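Local coordinates for tryptophan synthase alpha chain (Chlamydia trachomatis, PDB 6V82), which probably cleaves indoleglycerol phosphate to indole and glyceraldehyde 3-phosphate, as the alpha subunit of the synthase that completes L-tryptophan biosynthesis, at residues 170-175 and 200-205; 163-168 and 196-201. All coordinates share one frame; numbering follows the deposited sequence.

Interaction 1: 170-175 and 200-205; sequences GFLYYI and LPIVDR
From Phe171 to Ile175 and from Pro201 to Arg205 the two segments run parallel, Leu172 beside Ile202, Tyr173 beside Val203 and Tyr174 beside Asp204, with the axes of strands 172-175 and 202-205 at 43°. Four backbone bonds tie them: Leu172 N to Pro201 O, Val203 N to Leu172 O, Tyr174 N to Val203 O and Arg205 N to Tyr174 O. The third is the most bent, its N-H...O angle 149°. Before the ladder, Gly170 O lies 3.2 Å from Pro201 CD. Tyr173 and Val203 share one sheet face and point the same way, CE1 of the tyrosine 3.9 Å from CG1 of the valine. The Tyr173 ring is covered on both faces: Phe171 CE1 stands over its centre, while on the opposite face Arg205 lays CD and, nearer the rim, NH1, which comes to 3.2 Å from Tyr173 CZ. CD makes a CH-pi contact and the guanidinium a cation-pi contact, Arg205 CZ 4.4 Å from the ring centroid and the guanidinium plane turned 55° from the ring. A bend at chi2 turns Arg205 CD over the tyrosine. Both polar ends converge on Glu44, a predicted proton acceptor: NH1 by a salt bridge, Tyr173 OH by a hydrogen bond. Val203 CG2 meets Phe171 CD1 at 3.7 Å. On the other face, Ile202 sets CD1 against Leu172 CB (3.7 Å) and CG2 against Tyr174 CB (3.6 Å). These are neighbouring strands of the TIM-type barrel: Ile15 of strand 13-19 touches Phe171, Tyr173 and Val203 inside, helix 187-198 covers Leu172, Tyr174 and Ile202 outside, and strand 147-153 continues the sheet beyond 172-175.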
loop_
_atom_site.group_PDB
_atom_site.type_symbol
_atom_site.label_atom_id
_atom_site.label_comp_id
_atom_site.label_asym_id
_atom_site.label_seq_id
_atom_site.Cartn_x
_atom_site.Cartn_y
_atom_site.Cartn_z
ATOM N N GLY A 170 28.999 -47.421 18.890
ATOM C CA GLY A 170 29.377 -46.714 20.100
ATOM C C GLY A 170 28.281 -46.624 21.148
ATOM O O GLY A 170 28.274 -47.393 22.117
ATOM N N PHE A 171 27.367 -45.667 20.978
ATOM C CA PHE A 171 26.211 -45.528 21.854
ATOM C C PHE A 171 25.149 -44.749 21.095
ATOM O O PHE A 171 25.428 -44.118 20.071
ATOM C CB PHE A 171 26.569 -44.831 23.166
ATOM C CG PHE A 171 26.928 -43.383 22.996
ATOM C CD1 PHE A 171 25.994 -42.390 23.236
ATOM C CD2 PHE A 171 28.199 -43.016 22.576
ATOM C CE1 PHE A 171 26.318 -41.051 23.072
ATOM C CE2 PHE A 171 28.532 -41.678 22.408
ATOM C CZ PHE A 171 27.586 -40.695 22.659
ATOM N N LEU A 172 23.925 -44.807 21.610
ATOM C CA LEU A 172 22.776 -44.122 21.030
ATOM C C LEU A 172 22.306 -43.030 21.969
ATOM O O LEU A 172 22.154 -43.259 23.174
ATOM C CB LEU A 172 21.620 -45.082 20.774
ATOM C CG LEU A 172 21.602 -45.759 19.417
ATOM C CD1 LEU A 172 20.504 -46.804 19.414
ATOM C CD2 LEU A 172 21.376 -44.729 18.328
ATOM N N TYR A 173 22.073 -41.851 21.418
ATOM C CA TYR A 173 21.360 -40.829 22.152
ATOM C C TYR A 173 19.864 -41.099 22.080
ATOM O O TYR A 173 19.341 -41.559 21.061
ATOM C CB TYR A 173 21.659 -39.453 21.588
ATOM C CG TYR A 173 22.945 -38.832 22.057
ATOM C CD1 TYR A 173 23.185 -38.633 23.405
ATOM C CD2 TYR A 173 23.894 -38.389 21.146
ATOM C CE1 TYR A 173 24.350 -38.039 23.835
ATOM C CE2 TYR A 173 25.056 -37.787 21.563
ATOM C CZ TYR A 173 25.280 -37.615 22.912
ATOM O OH TYR A 173 26.443 -37.020 23.343
ATOM N N TYR A 174 19.178 -40.798 23.176
ATOM C CA TYR A 174 17.746 -41.013 23.300
ATOM C C TYR A 174 17.099 -39.721 23.770
ATOM O O TYR A 174 17.576 -39.104 24.726
ATOM C CB TYR A 174 17.460 -42.149 24.279
ATOM C CG TYR A 174 16.036 -42.594 24.257
ATOM C CD1 TYR A 174 15.101 -42.009 25.097
ATOM C CD2 TYR A 174 15.614 -43.588 23.386
ATOM C CE1 TYR A 174 13.787 -42.399 25.082
ATOM C CE2 TYR A 174 14.291 -43.993 23.360
ATOM C CZ TYR A 174 13.378 -43.391 24.216
ATOM O OH TYR A 174 12.052 -43.768 24.215
ATOM N N ILE A 175 16.035 -39.302 23.089
ATOM C CA ILE A 175 15.294 -38.095 23.465
ATOM C C ILE A 175 13.912 -38.499 23.954
ATOM O O ILE A 175 12.990 -38.626 23.139
ATOM C CB ILE A 175 15.159 -37.111 22.295
ATOM C CG1 ILE A 175 16.398 -37.137 21.407
ATOM C CG2 ILE A 175 14.914 -35.713 22.822
ATOM C CD1 ILE A 175 16.228 -36.337 20.142
ATOM N N LEU A 200 23.576 -51.541 22.706
ATOM C CA LEU A 200 24.487 -50.412 22.772
ATOM C C LEU A 200 24.071 -49.601 23.988
ATOM O O LEU A 200 22.906 -49.660 24.398
ATOM C CB LEU A 200 24.416 -49.529 21.512
ATOM C CG LEU A 200 24.962 -50.000 20.157
ATOM C CD1 LEU A 200 24.625 -48.982 19.067
ATOM C CD2 LEU A 200 26.472 -50.239 20.212
ATOM N N PRO A 201 24.992 -48.851 24.594
ATOM C CA PRO A 201 24.579 -47.943 25.672
ATOM C C PRO A 201 23.627 -46.880 25.137
ATOM O O PRO A 201 23.781 -46.389 24.015
ATOM C CB PRO A 201 25.900 -47.333 26.158
ATOM C CG PRO A 201 26.978 -48.203 25.584
ATOM C CD PRO A 201 26.431 -48.761 24.316
ATOM N N ILE A 202 22.618 -46.548 25.940
ATOM C CA ILE A 202 21.615 -45.551 25.583
ATOM C C ILE A 202 21.781 -44.380 26.537
ATOM O O ILE A 202 21.698 -44.552 27.761
ATOM C CB ILE A 202 20.192 -46.119 25.656
ATOM C CG1 ILE A 202 20.120 -47.465 24.944
ATOM C CG2 ILE A 202 19.217 -45.162 25.022
ATOM C CD1 ILE A 202 20.504 -47.401 23.500
ATOM N N VAL A 203 22.020 -43.194 25.986
ATOM C CA VAL A 203 22.281 -42.003 26.783
ATOM C C VAL A 203 21.136 -41.019 26.593
ATOM O O VAL A 203 20.803 -40.656 25.458
ATOM C CB VAL A 203 23.628 -41.358 26.412
ATOM C CG1 VAL A 203 23.825 -40.053 27.182
ATOM C CG2 VAL A 203 24.756 -42.331 26.690
ATOM N N ASP A 204 20.541 -40.594 27.711
ATOM C CA ASP A 204 19.557 -39.518 27.711
ATOM C C ASP A 204 20.192 -38.223 27.209
ATOM O O ASP A 204 21.149 -37.709 27.805
ATOM C CB ASP A 204 18.999 -39.334 29.122
ATOM C CG ASP A 204 17.697 -38.533 29.157
ATOM O OD1 ASP A 204 17.544 -37.579 28.361
ATOM O OD2 ASP A 204 16.824 -38.865 29.998
ATOM N N ARG A 205 19.638 -37.691 26.122
ATOM C CA ARG A 205 20.156 -36.517 25.430
ATOM C C ARG A 205 19.814 -35.202 26.132
ATOM O O ARG A 205 20.280 -34.145 25.699
ATOM C CB ARG A 205 19.614 -36.529 23.992
ATOM C CG ARG A 205 20.075 -35.417 23.041
ATOM C CD ARG A 205 21.561 -35.443 22.746
ATOM N NE ARG A 205 21.924 -34.400 21.787
ATOM C CZ ARG A 205 23.178 -34.054 21.478
ATOM N NH1 ARG A 205 24.216 -34.675 22.048
ATOM N NH2 ARG A 205 23.395 -33.078 20.596
#

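Interaction 2: 163-168 and 196-201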
loop_
_atom_site.group_PDB
_atom_site.type_symbol
_atom_site.label_atom_id
_atom_site.label_comp_id
_atom_site.label_asym_id
_atom_site.label_seq_id
_atom_site.Cartn_x
_atom_site.Cartn_y
_atom_site.Cartn_z
ATOM N N LEU A 163 17.192 -49.571 10.138
ATOM C CA LEU A 163 18.322 -48.867 9.543
ATOM C C LEU A 163 19.125 -48.100 10.583
ATOM O O LEU A 163 20.343 -47.957 10.427
ATOM C CB LEU A 163 17.855 -47.933 8.431
ATOM C CG LEU A 163 18.009 -48.530 7.028
ATOM C CD1 LEU A 163 18.074 -47.427 6.012
ATOM C CD2 LEU A 163 19.243 -49.423 6.909
ATOM N N ILE A 164 18.482 -47.611 11.648
ATOM C CA ILE A 164 19.253 -47.008 12.732
ATOM C C ILE A 164 20.202 -48.033 13.332
ATOM O O ILE A 164 21.372 -47.737 13.593
ATOM C CB ILE A 164 18.329 -46.399 13.802
ATOM C CG1 ILE A 164 17.492 -45.278 13.198
ATOM C CG2 ILE A 164 19.151 -45.844 14.950
ATOM C CD1 ILE A 164 16.776 -44.427 14.222
ATOM N N GLN A 165 19.721 -49.262 13.538
ATOM C CA GLN A 165 20.584 -50.334 14.025
ATOM C C GLN A 165 21.688 -50.667 13.031
ATOM O O GLN A 165 22.788 -51.069 13.431
ATOM C CB GLN A 165 19.745 -51.574 14.318
ATOM C CG GLN A 165 20.505 -52.730 14.899
ATOM C CD GLN A 165 19.578 -53.837 15.308
ATOM O OE1 GLN A 165 18.366 -53.636 15.413
ATOM N NE2 GLN A 165 20.130 -55.019 15.537
ATOM N N GLU A 166 21.415 -50.504 11.735
ATOM C CA GLU A 166 22.425 -50.742 10.710
ATOM C C GLU A 166 23.667 -49.886 10.940
ATOM O O GLU A 166 24.793 -50.396 10.953
ATOM C CB GLU A 166 21.827 -50.465 9.332
ATOM C CG GLU A 166 22.779 -50.679 8.173
ATOM C CD GLU A 166 22.639 -52.054 7.554
ATOM O OE1 GLU A 166 22.398 -53.030 8.304
ATOM O OE2 GLU A 166 22.758 -52.151 6.313
ATOM N N TYR A 167 23.481 -48.579 11.143
ATOM C CA TYR A 167 24.598 -47.642 11.165
ATOM C C TYR A 167 25.068 -47.245 12.563
ATOM O O TYR A 167 26.183 -46.725 12.692
ATOM C CB TYR A 167 24.232 -46.376 10.380
ATOM C CG TYR A 167 24.000 -46.643 8.908
ATOM C CD1 TYR A 167 25.040 -47.083 8.097
ATOM C CD2 TYR A 167 22.746 -46.464 8.330
ATOM C CE1 TYR A 167 24.844 -47.334 6.754
ATOM C CE2 TYR A 167 22.538 -46.715 6.980
ATOM C CZ TYR A 167 23.593 -47.150 6.200
ATOM O OH TYR A 167 23.417 -47.397 4.862
ATOM N N ALA A 168 24.275 -47.475 13.604
ATOM C CA ALA A 168 24.656 -47.016 14.934
ATOM C C ALA A 168 25.848 -47.801 15.466
ATOM O O ALA A 168 25.909 -49.026 15.346
ATOM C CB ALA A 168 23.481 -47.137 15.903
ATOM N N GLU A 196 18.140 -53.134 25.084
ATOM C CA GLU A 196 18.192 -54.537 24.686
ATOM C C GLU A 196 17.967 -54.712 23.186
ATOM O O GLU A 196 18.528 -55.637 22.587
ATOM C CB GLU A 196 17.178 -55.359 25.490
ATOM C CG GLU A 196 17.702 -55.817 26.859
ATOM C CD GLU A 196 16.855 -56.913 27.507
ATOM O OE1 GLU A 196 16.370 -56.701 28.641
ATOM O OE2 GLU A 196 16.682 -57.988 26.890
ATOM N N HIS A 197 17.169 -53.840 22.561
ATOM C CA HIS A 197 16.970 -53.923 21.114
ATOM C C HIS A 197 18.276 -53.673 20.358
ATOM O O HIS A 197 18.592 -54.390 19.401
ATOM C CB HIS A 197 15.885 -52.929 20.684
ATOM C CG HIS A 197 15.474 -53.035 19.242
ATOM N ND1 HIS A 197 16.324 -53.453 18.240
ATOM C CD2 HIS A 197 14.295 -52.754 18.635
ATOM C CE1 HIS A 197 15.688 -53.431 17.082
ATOM N NE2 HIS A 197 14.455 -53.010 17.295
ATOM N N PHE A 198 19.052 -52.669 20.775
ATOM C CA PHE A 198 20.253 -52.289 20.041
ATOM C C PHE A 198 21.538 -52.888 20.592
ATOM O O PHE A 198 22.539 -52.915 19.866
ATOM C CB PHE A 198 20.404 -50.765 20.012
ATOM C CG PHE A 198 19.408 -50.091 19.134
ATOM C CD1 PHE A 198 19.626 -49.997 17.770
ATOM C CD2 PHE A 198 18.244 -49.562 19.663
ATOM C CE1 PHE A 198 18.700 -49.382 16.946
ATOM C CE2 PHE A 198 17.314 -48.948 18.848
ATOM C CZ PHE A 198 17.540 -48.859 17.485
ATOM N N ASP A 199 21.538 -53.367 21.837
ATOM C CA ASP A 199 22.760 -53.802 22.521
ATOM C C ASP A 199 23.884 -52.777 22.336
ATOM O O ASP A 199 24.976 -53.073 21.840
ATOM C CB ASP A 199 23.188 -55.194 22.057
ATOM C CG ASP A 199 24.168 -55.848 23.016
ATOM O OD1 ASP A 199 23.816 -56.039 24.203
ATOM O OD2 ASP A 199 25.294 -56.169 22.582
ATOM N N LEU A 200 23.576 -51.541 22.706
ATOM C CA LEU A 200 24.487 -50.412 22.772
ATOM C C LEU A 200 24.071 -49.601 23.988
ATOM O O LEU A 200 22.906 -49.660 24.398
ATOM C CB LEU A 200 24.416 -49.529 21.512
ATOM C CG LEU A 200 24.962 -50.000 20.157
ATOM C CD1 LEU A 200 24.625 -48.982 19.067
ATOM C CD2 LEU A 200 26.472 -50.239 20.212
ATOM N N PRO A 201 24.992 -48.851 24.594
ATOM C CA PRO A 201 24.579 -47.943 25.672
ATOM C C PRO A 201 23.627 -46.880 25.137
ATOM O O PRO A 201 23.781 -46.389 24.015
ATOM C CB PRO A 201 25.900 -47.333 26.158
ATOM C CG PRO A 201 26.978 -48.203 25.584
ATOM C CD PRO A 201 26.431 -48.761 24.316
#
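Gln165 and Phe198 bring the C-terminal turns of helices 158-167 and 187-198 together, their CA atoms 6.3 Å apart, and beyond the helix ends the two segments diverge, Ala168 and Leu200 being 8.5 Å apart at CA. Phe198 and Gln165 carry the largest shares of the contact. The phenylalanine CG lies anti to the carbonyl carbon (chi1 -71°), and the ring reaches the other helix with its CD1-CE1 side. CE1 comes to 3.6 Å from Gln165 CB, and the backbone N of Gln165 lies at the ring edge, close to its plane. Ile164 adds CG2, 4.1 Å from the same CE1, in an oblique approach. Further out, the extended Gln165 chain carries its amide to the imidazole of His197, where OE1 sits at the ring edge 3.2 Å from CE1. The two flat groups stand 82° apart, and the angle to ND1 is too poor for a hydrogen bond. Just past the helices, Ala168 CB meets Leu200 CD1 at 3.8 Å, extending the apolar contact toward the sheet. Asp199 has positive phi where helix 187-198 ends, and the chain then turns into the strand. Ile152 of strand 147-153 touches both Ile164 and Phe198 from the sheet side, while Met161 of helix 158-167 packs on His197 and Phe198. Both helices belong to the outer layer around the parallel strands of the TIM barrel, and this pair lies away from the predicted catalytic residues.

Overall arrangement
Interactions 1 and 2 are the sheet layer and the helix layer of one sector of the barrel, their centres 10 Å apart. Helix 158-167 leads into strand 172-175, helix 187-198 follows and leads into strand 202-205, so the chain alternates helix and strand through both contacts, and they share Leu200 and Pro201. Leu172 bridges the layers: its CD1 lies 3.5 Å from Phe198 CG and its CD2 4.2 Å from Ile164 CG2. The inward face of interaction 1 is turned to the predicted active site, with Tyr173 about 3 Å from Glu44 and Arg205 about 5 Å from Asp55 between nearest side-chain atoms, both predicted proton acceptors, whereas interaction 2 is outer packing.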